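Local coordinates for protein cleavage and polyadenylation specificity factor 100 KD subunit (Methanosarcina mazei, PDB 2XR1) that probably terminates archaeal transcription genome-wide by cutting nascent RNA, using a two-zinc nuclease centre of the metallo-beta-lactamase/beta-CASP type, at residues D29-G34 / V38-E43; R208-C213 / P255-Y260; M276-L281 / D448-E453; K398-V403 / Q425-V430; Q588-V593 / V614-S619. All coordinates share one frame; numbering follows the deposited sequence.

Contact 1: residues D29-G34 / V38-E43; sequences DVEFEG and VLYTEE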
# COMPACT_ATOMS: atom_id res chain seq x y z
N ASP B 29 -35.91 -2.19 24.28
CA ASP B 29 -34.97 -2.74 23.30
C ASP B 29 -33.54 -2.33 23.61
O ASP B 29 -33.27 -1.37 24.37
CB ASP B 29 -35.33 -2.31 21.85
CG ASP B 29 -36.29 -3.30 21.15
OD1 ASP B 29 -37.44 -3.45 21.62
OD2 ASP B 29 -35.90 -3.92 20.12
N VAL B 30 -32.65 -3.10 23.00
CA VAL B 30 -31.22 -2.90 23.06
C VAL B 30 -30.67 -2.95 21.60
O VAL B 30 -30.94 -3.90 20.86
CB VAL B 30 -30.61 -3.95 24.02
CG1 VAL B 30 -29.22 -4.30 23.67
CG2 VAL B 30 -30.69 -3.45 25.43
N GLU B 31 -29.97 -1.89 21.20
CA GLU B 31 -29.42 -1.72 19.86
C GLU B 31 -28.04 -1.10 19.91
O GLU B 31 -27.78 -0.24 20.70
CB GLU B 31 -30.26 -0.72 19.06
CG GLU B 31 -31.54 -1.28 18.45
CD GLU B 31 -31.28 -2.23 17.24
OE1 GLU B 31 -30.19 -2.19 16.63
OE2 GLU B 31 -32.19 -3.02 16.92
N PHE B 32 -27.16 -1.53 19.04
CA PHE B 32 -25.91 -0.87 18.77
C PHE B 32 -26.19 0.28 17.81
O PHE B 32 -26.61 0.04 16.70
CB PHE B 32 -24.95 -1.82 18.09
CG PHE B 32 -24.50 -2.97 18.94
CD1 PHE B 32 -23.84 -2.76 20.16
CD2 PHE B 32 -24.67 -4.27 18.48
CE1 PHE B 32 -23.40 -3.83 20.92
CE2 PHE B 32 -24.24 -5.33 19.23
CZ PHE B 32 -23.60 -5.11 20.46
N GLU B 33 -26.00 1.53 18.24
CA GLU B 33 -26.18 2.67 17.34
C GLU B 33 -24.89 3.43 17.26
O GLU B 33 -24.47 4.09 18.21
CB GLU B 33 -27.34 3.57 17.78
CG GLU B 33 -28.67 2.84 17.77
CD GLU B 33 -29.87 3.69 18.24
OE1 GLU B 33 -29.68 4.91 18.52
OE2 GLU B 33 -30.99 3.12 18.34
N GLY B 34 -24.23 3.31 16.12
CA GLY B 34 -22.87 3.78 15.99
C GLY B 34 -22.02 3.11 17.07
O GLY B 34 -22.22 1.93 17.40
N VAL B 38 -27.21 1.07 23.03
CA VAL B 38 -28.29 1.95 23.43
C VAL B 38 -29.44 1.16 23.99
O VAL B 38 -29.92 0.26 23.33
CB VAL B 38 -28.78 2.77 22.27
CG1 VAL B 38 -30.09 3.43 22.60
CG2 VAL B 38 -27.76 3.83 21.94
N LEU B 39 -29.88 1.50 25.21
CA LEU B 39 -31.07 0.93 25.86
C LEU B 39 -32.27 1.83 25.64
O LEU B 39 -32.25 2.98 26.05
CB LEU B 39 -30.89 0.79 27.39
CG LEU B 39 -29.55 0.26 27.87
CD1 LEU B 39 -29.59 0.06 29.38
CD2 LEU B 39 -29.23 -1.01 27.14
N TYR B 40 -33.33 1.29 25.06
CA TYR B 40 -34.58 2.01 25.00
C TYR B 40 -35.45 1.72 26.23
O TYR B 40 -35.46 0.61 26.73
CB TYR B 40 -35.30 1.64 23.71
CG TYR B 40 -34.64 2.32 22.52
CD1 TYR B 40 -34.88 3.67 22.25
CD2 TYR B 40 -33.73 1.63 21.71
CE1 TYR B 40 -34.27 4.30 21.19
CE2 TYR B 40 -33.10 2.25 20.65
CZ TYR B 40 -33.37 3.59 20.39
OH TYR B 40 -32.74 4.22 19.31
N THR B 41 -36.18 2.73 26.71
CA THR B 41 -37.00 2.60 27.90
C THR B 41 -38.27 3.41 27.77
O THR B 41 -38.26 4.47 27.16
CB THR B 41 -36.22 3.12 29.11
OG1 THR B 41 -36.84 2.72 30.34
CG2 THR B 41 -36.12 4.66 29.06
N GLU B 42 -39.36 2.91 28.37
CA GLU B 42 -40.61 3.69 28.49
C GLU B 42 -40.65 4.45 29.80
O GLU B 42 -41.62 5.13 30.09
CB GLU B 42 -41.81 2.77 28.36
CG GLU B 42 -41.95 2.16 26.99
CD GLU B 42 -43.13 1.20 26.87
OE1 GLU B 42 -43.19 0.24 27.66
OE2 GLU B 42 -44.00 1.41 26.00
N GLU B 43 -39.58 4.35 30.58
CA GLU B 43 -39.49 5.00 31.87
C GLU B 43 -38.17 5.79 32.01
O GLU B 43 -37.42 5.63 32.97
CB GLU B 43 -39.61 3.95 32.97
CG GLU B 43 -40.74 2.94 32.78
CD GLU B 43 -40.92 2.02 34.00
OE1 GLU B 43 -40.18 1.01 34.12
OE2 GLU B 43 -41.82 2.33 34.84

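Contact 2: residues R208-C213 / P255-Y260; sequences RILIDC and PLLFKY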
# COMPACT_ATOMS: atom_id res chain seq x y z
N ARG B 208 -9.89 -0.92 8.31
CA ARG B 208 -9.29 0.13 7.52
C ARG B 208 -9.94 1.42 7.93
O ARG B 208 -11.16 1.52 7.94
CB ARG B 208 -9.51 -0.18 6.04
CG ARG B 208 -8.59 -1.32 5.56
CD ARG B 208 -9.24 -2.17 4.54
NE ARG B 208 -10.45 -2.80 5.07
CZ ARG B 208 -10.52 -4.00 5.68
NH1 ARG B 208 -9.43 -4.75 5.86
NH2 ARG B 208 -11.70 -4.45 6.13
N ILE B 209 -9.11 2.34 8.39
CA ILE B 209 -9.54 3.59 8.94
C ILE B 209 -8.84 4.63 8.13
O ILE B 209 -7.66 4.52 7.88
CB ILE B 209 -9.14 3.75 10.48
CG1 ILE B 209 -9.70 2.58 11.30
CG2 ILE B 209 -9.72 4.97 11.08
CD1 ILE B 209 -11.20 2.31 11.09
N LEU B 210 -9.59 5.64 7.73
CA LEU B 210 -9.06 6.76 6.99
C LEU B 210 -8.98 7.96 7.91
O LEU B 210 -9.99 8.36 8.45
CB LEU B 210 -9.98 7.04 5.80
CG LEU B 210 -9.40 7.51 4.48
CD1 LEU B 210 -8.33 6.61 3.91
CD2 LEU B 210 -10.58 7.61 3.57
N ILE B 211 -7.78 8.50 8.12
CA ILE B 211 -7.66 9.71 8.89
C ILE B 211 -7.48 10.88 7.91
O ILE B 211 -6.50 10.93 7.17
CB ILE B 211 -6.51 9.66 9.90
CG1 ILE B 211 -6.76 8.58 10.96
CG2 ILE B 211 -6.36 11.03 10.60
CD1 ILE B 211 -6.10 7.20 10.73
N ASP B 212 -8.44 11.80 7.95
CA ASP B 212 -8.49 13.00 7.11
C ASP B 212 -8.67 12.68 5.62
O ASP B 212 -8.38 11.59 5.15
CB ASP B 212 -7.28 13.95 7.37
CG ASP B 212 -7.36 14.68 8.75
OD1 ASP B 212 -8.48 14.71 9.33
OD2 ASP B 212 -6.30 15.24 9.26
N CYS B 213 -9.21 13.65 4.89
CA CYS B 213 -9.25 13.62 3.48
C CYS B 213 -9.35 15.03 2.93
O CYS B 213 -10.44 15.46 2.60
CB CYS B 213 -10.41 12.80 3.03
SG CYS B 213 -10.23 12.43 1.30
N PRO B 255 -16.56 14.85 1.46
CA PRO B 255 -17.74 14.56 0.69
C PRO B 255 -17.45 13.85 -0.63
O PRO B 255 -18.36 13.21 -1.16
CB PRO B 255 -18.36 15.94 0.45
CG PRO B 255 -17.93 16.74 1.57
CD PRO B 255 -16.49 16.26 1.83
N LEU B 256 -16.25 13.96 -1.18
CA LEU B 256 -15.93 13.26 -2.43
C LEU B 256 -15.95 11.75 -2.18
O LEU B 256 -16.33 10.97 -3.05
CB LEU B 256 -14.55 13.68 -2.93
CG LEU B 256 -14.09 13.26 -4.33
CD1 LEU B 256 -15.06 13.69 -5.38
CD2 LEU B 256 -12.77 13.85 -4.59
N LEU B 257 -15.53 11.34 -0.98
CA LEU B 257 -15.62 9.92 -0.57
C LEU B 257 -17.05 9.43 -0.72
O LEU B 257 -17.29 8.36 -1.27
CB LEU B 257 -15.17 9.70 0.86
CG LEU B 257 -13.69 10.02 1.11
CD1 LEU B 257 -13.27 9.91 2.56
CD2 LEU B 257 -12.81 9.14 0.24
N PHE B 258 -18.00 10.23 -0.27
CA PHE B 258 -19.41 9.84 -0.40
C PHE B 258 -19.87 9.83 -1.88
O PHE B 258 -20.61 8.94 -2.31
CB PHE B 258 -20.28 10.72 0.49
CG PHE B 258 -20.14 10.39 1.93
CD1 PHE B 258 -20.84 9.34 2.48
CD2 PHE B 258 -19.30 11.09 2.72
CE1 PHE B 258 -20.71 9.04 3.78
CE2 PHE B 258 -19.16 10.76 4.05
CZ PHE B 258 -19.85 9.74 4.57
N LYS B 259 -19.41 10.80 -2.65
CA LYS B 259 -19.75 10.84 -4.04
C LYS B 259 -19.34 9.54 -4.73
O LYS B 259 -20.02 9.06 -5.63
CB LYS B 259 -19.06 12.01 -4.73
CG LYS B 259 -19.44 12.18 -6.19
CD LYS B 259 -18.80 13.45 -6.78
CE LYS B 259 -18.99 13.57 -8.29
NZ LYS B 259 -19.06 15.03 -8.64
N TYR B 260 -18.23 8.99 -4.29
CA TYR B 260 -17.67 7.78 -4.85
C TYR B 260 -18.12 6.50 -4.14
O TYR B 260 -17.50 5.46 -4.34
CB TYR B 260 -16.13 7.85 -4.77
CG TYR B 260 -15.47 8.86 -5.68
CD1 TYR B 260 -16.07 9.28 -6.88
CD2 TYR B 260 -14.23 9.38 -5.36
CE1 TYR B 260 -15.46 10.21 -7.70
CE2 TYR B 260 -13.61 10.30 -6.17
CZ TYR B 260 -14.21 10.72 -7.32
OH TYR B 260 -13.56 11.63 -8.12

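Contact 3: residues M276-L281 / D448-E453; sequences MVLLQL and DGMIWE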
# COMPACT_ATOMS: atom_id res chain seq x y z
N MET B 276 -16.97 22.12 9.78
CA MET B 276 -16.81 21.36 8.56
C MET B 276 -17.97 21.63 7.59
O MET B 276 -17.76 21.83 6.39
CB MET B 276 -16.77 19.88 8.90
CG MET B 276 -16.93 18.94 7.70
SD MET B 276 -16.43 17.24 8.16
CE MET B 276 -17.86 16.69 9.12
N VAL B 277 -19.20 21.63 8.10
CA VAL B 277 -20.34 21.92 7.25
C VAL B 277 -20.25 23.35 6.70
O VAL B 277 -20.48 23.60 5.51
CB VAL B 277 -21.69 21.69 8.01
CG1 VAL B 277 -22.87 22.38 7.32
CG2 VAL B 277 -21.94 20.17 8.12
N LEU B 278 -19.90 24.28 7.58
CA LEU B 278 -19.78 25.69 7.19
C LEU B 278 -18.75 25.87 6.11
O LEU B 278 -19.03 26.47 5.05
CB LEU B 278 -19.36 26.54 8.39
CG LEU B 278 -19.29 28.03 8.11
CD1 LEU B 278 -20.68 28.53 7.82
CD2 LEU B 278 -18.70 28.73 9.28
N LEU B 279 -17.56 25.36 6.36
CA LEU B 279 -16.48 25.53 5.41
C LEU B 279 -16.71 24.77 4.11
O LEU B 279 -16.33 25.25 3.08
CB LEU B 279 -15.14 25.10 6.00
CG LEU B 279 -14.61 25.91 7.17
CD1 LEU B 279 -13.31 25.26 7.68
CD2 LEU B 279 -14.47 27.38 6.79
N GLN B 280 -17.32 23.60 4.17
CA GLN B 280 -17.58 22.84 2.97
C GLN B 280 -18.58 23.55 2.06
O GLN B 280 -18.31 23.74 0.86
CB GLN B 280 -18.04 21.43 3.31
CG GLN B 280 -16.91 20.50 3.79
CD GLN B 280 -17.40 19.12 4.19
OE1 GLN B 280 -18.58 18.84 4.13
NE2 GLN B 280 -16.49 18.24 4.59
N LEU B 281 -19.72 23.94 2.60
CA LEU B 281 -20.74 24.61 1.77
C LEU B 281 -20.15 25.86 1.18
O LEU B 281 -20.46 26.20 0.06
CB LEU B 281 -21.99 25.01 2.58
CG LEU B 281 -22.85 23.85 3.07
CD1 LEU B 281 -23.95 24.30 4.01
CD2 LEU B 281 -23.45 23.11 1.89
N ASP B 448 -14.75 39.50 6.88
CA ASP B 448 -15.42 39.08 5.63
C ASP B 448 -15.17 37.61 5.32
O ASP B 448 -14.17 37.05 5.73
CB ASP B 448 -14.99 39.99 4.47
CG ASP B 448 -15.96 39.96 3.28
OD1 ASP B 448 -16.92 39.14 3.27
OD2 ASP B 448 -15.74 40.74 2.33
N GLY B 449 -16.11 36.97 4.65
CA GLY B 449 -15.96 35.57 4.24
C GLY B 449 -16.11 34.46 5.28
O GLY B 449 -15.29 33.53 5.31
N MET B 450 -17.18 34.54 6.08
CA MET B 450 -17.55 33.50 7.06
C MET B 450 -16.79 33.51 8.40
O MET B 450 -17.05 32.68 9.28
CB MET B 450 -17.52 32.07 6.49
CG MET B 450 -18.23 31.86 5.16
SD MET B 450 -19.98 32.16 5.23
CE MET B 450 -20.58 30.46 5.04
N ILE B 451 -15.92 34.49 8.60
CA ILE B 451 -15.21 34.62 9.86
C ILE B 451 -16.18 34.75 11.00
O ILE B 451 -16.06 34.05 12.02
CB ILE B 451 -14.27 35.82 9.87
CG1 ILE B 451 -13.08 35.53 8.97
CG2 ILE B 451 -13.80 36.11 11.28
CD1 ILE B 451 -12.21 36.72 8.80
N TRP B 452 -17.14 35.65 10.84
CA TRP B 452 -18.09 35.96 11.89
C TRP B 452 -18.99 34.78 12.29
O TRP B 452 -19.17 34.48 13.46
CB TRP B 452 -18.96 37.12 11.44
CG TRP B 452 -19.93 37.56 12.47
CD1 TRP B 452 -21.27 37.52 12.37
CD2 TRP B 452 -19.62 38.07 13.76
NE1 TRP B 452 -21.83 38.01 13.52
CE2 TRP B 452 -20.83 38.34 14.40
CE3 TRP B 452 -18.41 38.31 14.45
CZ2 TRP B 452 -20.91 38.87 15.70
CZ3 TRP B 452 -18.47 38.83 15.74
CH2 TRP B 452 -19.72 39.10 16.35
N GLU B 453 -19.58 34.12 11.30
CA GLU B 453 -20.33 32.90 11.54
C GLU B 453 -19.46 31.81 12.20
O GLU B 453 -19.93 31.08 13.09
CB GLU B 453 -20.93 32.40 10.23
CG GLU B 453 -21.75 31.11 10.29
CD GLU B 453 -22.85 31.13 11.32
OE1 GLU B 453 -23.67 32.11 11.33
OE2 GLU B 453 -22.89 30.15 12.09

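Contact 4: residues K398-V403 / Q425-V430; sequences KHLQMV and QEVMIV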
# COMPACT_ATOMS: atom_id res chain seq x y z
N LYS B 398 2.45 42.54 20.76
CA LYS B 398 3.01 43.90 20.69
C LYS B 398 3.36 44.25 19.26
O LYS B 398 3.05 45.33 18.81
CB LYS B 398 4.23 44.09 21.61
CG LYS B 398 4.36 45.52 22.19
N HIS B 399 3.92 43.30 18.53
CA HIS B 399 4.26 43.50 17.12
C HIS B 399 3.02 43.78 16.30
O HIS B 399 2.99 44.75 15.55
CB HIS B 399 4.99 42.27 16.53
CG HIS B 399 5.64 42.53 15.21
ND1 HIS B 399 6.48 41.61 14.61
CD2 HIS B 399 5.63 43.61 14.40
CE1 HIS B 399 6.93 42.11 13.48
NE2 HIS B 399 6.44 43.33 13.33
N LEU B 400 1.98 42.96 16.44
CA LEU B 400 0.76 43.26 15.70
C LEU B 400 0.23 44.65 16.04
O LEU B 400 -0.24 45.34 15.17
CB LEU B 400 -0.32 42.23 15.97
CG LEU B 400 -1.53 42.37 15.04
CD1 LEU B 400 -1.03 42.34 13.61
CD2 LEU B 400 -2.55 41.29 15.26
N GLN B 401 0.30 45.04 17.30
CA GLN B 401 -0.31 46.27 17.73
C GLN B 401 0.42 47.42 17.11
O GLN B 401 -0.19 48.36 16.65
CB GLN B 401 -0.29 46.41 19.25
CG GLN B 401 -1.25 45.45 19.92
CD GLN B 401 -1.10 45.38 21.44
OE1 GLN B 401 0.02 45.40 21.97
NE2 GLN B 401 -2.22 45.29 22.14
N MET B 402 1.74 47.33 17.06
CA MET B 402 2.55 48.38 16.49
C MET B 402 2.36 48.52 14.98
O MET B 402 2.28 49.63 14.46
CB MET B 402 4.02 48.18 16.85
CG MET B 402 4.30 48.51 18.34
SD MET B 402 4.08 50.28 18.74
CE MET B 402 4.27 50.30 20.53
N VAL B 403 2.28 47.41 14.27
CA VAL B 403 2.06 47.48 12.83
C VAL B 403 0.70 48.10 12.53
O VAL B 403 0.59 48.98 11.67
CB VAL B 403 2.15 46.13 12.18
CG1 VAL B 403 1.63 46.19 10.78
CG2 VAL B 403 3.59 45.64 12.23
N GLN B 425 -9.65 34.32 14.58
CA GLN B 425 -10.15 34.47 15.96
C GLN B 425 -9.06 34.98 16.90
O GLN B 425 -9.30 35.95 17.63
CB GLN B 425 -10.79 33.19 16.49
CG GLN B 425 -12.18 32.93 15.91
CD GLN B 425 -12.18 32.28 14.56
OE1 GLN B 425 -11.27 31.52 14.21
NE2 GLN B 425 -13.22 32.54 13.80
N GLU B 426 -7.87 34.39 16.85
CA GLU B 426 -6.76 34.87 17.68
C GLU B 426 -6.44 36.34 17.35
O GLU B 426 -6.19 37.14 18.27
CB GLU B 426 -5.49 33.99 17.61
CG GLU B 426 -5.31 32.99 18.83
CD GLU B 426 -3.83 32.85 19.42
OE1 GLU B 426 -2.95 32.10 18.83
OE2 GLU B 426 -3.58 33.48 20.51
N VAL B 427 -6.50 36.71 16.08
CA VAL B 427 -6.25 38.10 15.72
C VAL B 427 -7.31 39.03 16.33
O VAL B 427 -6.99 40.08 16.84
CB VAL B 427 -6.18 38.33 14.20
CG1 VAL B 427 -6.04 39.81 13.88
CG2 VAL B 427 -5.04 37.59 13.61
N MET B 428 -8.56 38.62 16.29
CA MET B 428 -9.67 39.44 16.86
C MET B 428 -9.48 39.67 18.34
O MET B 428 -9.74 40.73 18.82
CB MET B 428 -11.03 38.76 16.63
CG MET B 428 -11.42 38.66 15.17
SD MET B 428 -12.77 37.49 14.87
CE MET B 428 -14.06 38.30 15.88
N ILE B 429 -9.02 38.66 19.08
CA ILE B 429 -8.86 38.82 20.52
C ILE B 429 -7.78 39.83 20.84
O ILE B 429 -7.91 40.60 21.78
CB ILE B 429 -8.52 37.50 21.23
CG1 ILE B 429 -9.77 36.64 21.31
CG2 ILE B 429 -8.01 37.76 22.66
CD1 ILE B 429 -9.45 35.20 21.57
N VAL B 430 -6.73 39.84 20.04
CA VAL B 430 -5.67 40.81 20.21
C VAL B 430 -6.17 42.22 19.89
O VAL B 430 -5.92 43.16 20.65
CB VAL B 430 -4.43 40.40 19.40
CG1 VAL B 430 -3.47 41.55 19.24
CG2 VAL B 430 -3.75 39.25 20.11

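Contact 5: residues Q588-V593 / V614-S619; sequences QLMEYV and VDLASS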
# COMPACT_ATOMS: atom_id res chain seq x y z
N GLN B 588 8.44 23.81 19.91
CA GLN B 588 7.26 23.17 20.47
C GLN B 588 7.04 21.79 19.90
O GLN B 588 6.55 20.91 20.62
CB GLN B 588 6.05 24.08 20.27
CG GLN B 588 6.09 25.22 21.27
CD GLN B 588 5.33 26.46 20.82
OE1 GLN B 588 4.75 26.50 19.71
NE2 GLN B 588 5.34 27.50 21.67
N LEU B 589 7.36 21.60 18.62
CA LEU B 589 7.28 20.28 18.02
C LEU B 589 8.21 19.34 18.78
O LEU B 589 7.84 18.22 19.16
CB LEU B 589 7.66 20.34 16.54
CG LEU B 589 6.58 21.06 15.69
CD1 LEU B 589 7.06 21.45 14.28
CD2 LEU B 589 5.36 20.18 15.62
N MET B 590 9.43 19.79 19.02
CA MET B 590 10.41 18.97 19.70
C MET B 590 10.02 18.70 21.14
O MET B 590 10.21 17.61 21.63
CB MET B 590 11.80 19.62 19.66
CG MET B 590 12.44 19.54 18.27
SD MET B 590 13.21 17.90 17.91
CE MET B 590 14.90 18.20 18.46
N GLU B 591 9.45 19.69 21.81
CA GLU B 591 9.06 19.54 23.21
C GLU B 591 7.90 18.53 23.31
O GLU B 591 7.90 17.69 24.20
CB GLU B 591 8.73 20.91 23.83
CG GLU B 591 9.95 21.85 24.07
CD GLU B 591 9.57 23.34 24.52
OE1 GLU B 591 8.45 23.83 24.15
OE2 GLU B 591 10.42 24.01 25.25
N TYR B 592 6.98 18.58 22.35
CA TYR B 592 5.81 17.69 22.33
C TYR B 592 6.19 16.22 22.36
O TYR B 592 5.61 15.45 23.12
CB TYR B 592 4.98 17.91 21.08
CG TYR B 592 3.69 17.11 21.07
CD1 TYR B 592 2.60 17.54 21.80
CD2 TYR B 592 3.55 15.99 20.29
CE1 TYR B 592 1.41 16.87 21.79
CE2 TYR B 592 2.37 15.27 20.29
CZ TYR B 592 1.29 15.74 21.06
OH TYR B 592 0.09 15.05 21.10
N VAL B 593 7.14 15.85 21.50
CA VAL B 593 7.63 14.48 21.44
C VAL B 593 8.50 14.19 22.63
O VAL B 593 8.32 13.20 23.29
CB VAL B 593 8.41 14.19 20.15
CG1 VAL B 593 8.71 12.70 20.03
CG2 VAL B 593 7.63 14.60 18.97
N VAL B 614 11.69 16.31 6.75
CA VAL B 614 12.95 15.59 6.86
C VAL B 614 13.85 16.17 7.96
O VAL B 614 14.52 15.42 8.69
CB VAL B 614 13.66 15.57 5.44
CG1 VAL B 614 15.08 15.04 5.50
CG2 VAL B 614 12.78 14.77 4.42
N ASP B 615 13.85 17.49 8.10
CA ASP B 615 14.64 18.15 9.15
C ASP B 615 14.12 17.77 10.54
O ASP B 615 14.87 17.39 11.41
CB ASP B 615 14.54 19.67 9.00
CG ASP B 615 15.66 20.43 9.72
OD1 ASP B 615 16.15 20.00 10.83
OD2 ASP B 615 16.05 21.50 9.14
N LEU B 616 12.82 17.89 10.73
CA LEU B 616 12.26 17.53 11.99
C LEU B 616 12.51 16.05 12.30
O LEU B 616 12.87 15.71 13.43
CB LEU B 616 10.76 17.86 12.01
CG LEU B 616 10.10 17.61 13.36
CD1 LEU B 616 10.67 18.53 14.42
CD2 LEU B 616 8.59 17.74 13.26
N ALA B 617 12.32 15.17 11.33
CA ALA B 617 12.50 13.74 11.59
C ALA B 617 13.90 13.47 12.13
O ALA B 617 14.03 12.95 13.23
CB ALA B 617 12.21 12.89 10.39
N SER B 618 14.93 13.86 11.38
CA SER B 618 16.30 13.55 11.75
C SER B 618 16.69 14.28 13.00
O SER B 618 17.49 13.77 13.77
CB SER B 618 17.31 13.81 10.63
OG SER B 618 17.27 15.11 10.19
N SER B 619 16.10 15.45 13.25
CA SER B 619 16.34 16.11 14.53
C SER B 619 15.87 15.26 15.72
O SER B 619 16.62 15.12 16.70
CB SER B 619 15.76 17.50 14.55
OG SER B 619 16.51 18.27 13.64

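Contact 1: residues D29-G34 / V38-E43
Val30 and Leu39 lie side by side on one face of the paired strands and point the same way. They touch through their outer methyls, Val30 CG2 and Leu39 CD2, and Ile17 of helix 7-18 packs against both. The opposite face carries Val38 and Tyr40. Val38 CG1 sits 3.8 Å above the plane of the Tyr40 ring, displaced toward its rim, and Val38 CG2 turns to Glu33, whose CB it approaches to 4.2 Å. The frame behind these orientations is an antiparallel beta hairpin of the first KH domain. Val30 and Leu39 form its non-hydrogen-bonded pair, while Glu31 and Val38 form the hydrogen-bonded one, with Glu31 N to Val38 O at 3.0 Å and Val38 N to Glu31 O at 2.7 Å. Tyr40 N donates to Asp29 O. The extended Glu33 chain (chi2 178°) and Tyr40 come from opposite directions. Glu33 OE2 and Tyr40 OH are modelled implausibly close, so that pairing is doubtful, whereas Glu33 OE1 forms a salt bridge with Arg68 NH1 of strand 65-69.

Contact 2: residues R208-C213 / P255-Y260
Leu210 on a beta-strand and Leu257 on a helix reach for each other tip to tip, a compact instance of the helix-on-sheet packing from which the metallo-beta-lactamase fold is built. Strand 208-211 belongs to the mixed sheet of the N-terminal half of that fold, and helix 254-259 lies against it. The interaction between 208-213 and 255-260 is wholly apolar, and all three side chains that make it are buried. Leu210 CD2 comes to 3.7 Å from Leu257 CD1. Val241 of the next strand, 240-242, touches both leucines, so the helix rests on two strands at once.

The polar bonding nearest the zinc site comes from Asp212, whose side chain leaves the backbone away from the helix. Its OD2 is hydrogen-bonded to ND1 of the zinc ligand His250 and to Thr244 OG1. It is thus a second-shell residue that probably helps to position a zinc ligand, one step along the chain from the apolar contact.

Cys213 completes the packing, its side chain again facing the helix. With SG anti to the backbone N (chi1 -166°), both of its side-chain atoms face the same methyl: CB and SG each lie 4.1 Å from Leu257 CD1.

Contact 3: residues M276-L281 / D448-E453
Leu278, projecting from helix 270-290, meets Met450 and Glu453 and carries the whole close contact between 276-281 and 448-453. The second segment begins with Asp448, just ahead of the turn into helix 451-460, and its OD2 is tied to Arg495 NE by a salt bridge and to Tyr522 OH by a hydrogen bond. Gly449 follows with positive phi and turns the chain. Met450, also at positive phi (80°), occupies the N-cap position of helix 451-460, and its backbone N donates to Asp490 OD1. Its side chain bends at both chi2 and chi3, which brings the methyl rather than the sulfur to the neighbour: Met450 CE is 3.4 Å from Leu278 CD1 and 4.1 Å from Leu278 CG. Ile451 points the other way, into its own domain, where it packs on Met428. Three residues after the N-cap, Glu453 offers its aliphatic part. Glu453 CG lies 3.7 Å from Leu278 CD1 and 4.0 Å from Leu278 CD2, so the fork of the leucine straddles it. A bend at chi2 (53°) leads the carboxylate away from the leucine, and OE2 is satisfied by Thr147 OG1 and Ser145 OG. Thr147 also touches Leu278. The arrangement is a small interdomain seam, joining a helix of the metallo-beta-lactamase domain to the strand-to-helix turn of a beta-CASP domain, the two-domain pairing that defines the beta-CASP nucleases.

Contact 4: residues K398-V403 / Q425-V430
Leu400 is the residue of helix segment 398-403 that fits against 425-430, where it meets Val427 and Val430. It heads straight for the second helix. With CG anti to the backbone N (chi1 -170°), the side chain extends outward from its helix, and one branch does the touching. Leu400 CD2 lies 4.0 Å from Val427 CG1 and 4.1 Å from Val430 CG1. The two valines are three residues apart and so follow each other on one side of their helix. The leucine crosses Val427 at about a right angle and Val430 more obliquely, its methyl set over the gap between Val427 CG1 and Val430 CG1, which are 6.2 Å apart. Gln401 comes next and approaches more loosely. Its stem leaves the backbone to one side, but the amide leads back to the second helix, where NE2 hydrogen-bonds to Ser434 OG one turn beyond Val430. A polar bond therefore borders the apolar contact. Both helices belong to the beta-CASP domain and pack on its parallel sheet: Leu400 rests on Val535 of strand 533-536 and Val427 on Leu508 of strand 506-509, two strands separated by 414-417. Helix 423-436 is the connection of the beta-alpha-beta crossover from 414-417 to 445-448.

Contact 5: residues Q588-V593 / V614-S619
Ser619, which meets Met590 across the contact, also brackets a flat group of its own helix, the Asp615 carbonyl. Ser619 N and OG reach Asp615 O from opposite faces of its plane, and the hydroxyl, at 2.9 Å from Asp615 O, stands 36° out of that plane. Ser618 treats Val614 O in the same manner, N from one face and OG from the other. These bonds hold the serine hydroxyls against the helix 610-624, which is the connection of a beta-alpha-beta unit between parallel strands 602-606 and 627-630 in the C-terminal part of the metallo-beta-lactamase fold. Ser619 OG has a further partner in Arg586 NH2, and the same guanidinium pairs with Asp615 through a salt bridge, linking this helix to the start of the other.

Helix 588-593 runs in roughly the same direction, the segment axes 11.1 Å apart and inclined by 39°. Between them Leu589 and Leu616 cross at about a right angle. Leu616 CD1 lies 4.1 Å from Leu589 CB, and Leu616 CD2 is equally far from Leu589 CD1, so each branch of Leu616 has its own point of contact, at the base and at a tip of Leu589. Thr605 of strand 602-606 packs against Leu616 as well. Met590 sets out to one side of its helix, but bends at chi2 (-80°) and chi3 bring its end across: Met590 CE stops 3.9 Å from Ser619 O.

Contacts 2 and 5 both lie near the dinuclear zinc centre, in the two halves of the metallo-beta-lactamase fold. Cys213 and Leu589 each have side chains about 12 Å from a bound zinc ion, and the centres of the two contacts are 29 Å apart. Contact 3 joins that catalytic domain to the beta-CASP domain, and it touches contacts on both sides: Pro255 CG of contact 2 is 3.4 Å from Gln280 OE1, and Ile451 CG2 packs 4.0 Å from Met428 SD of contact 4. Contact 4, which lies in the chain between the two segments of contact 3, is internal to the beta-CASP domain. Contact 1, in the first KH domain, is remote, its centre about 50 Å from that of contact 4.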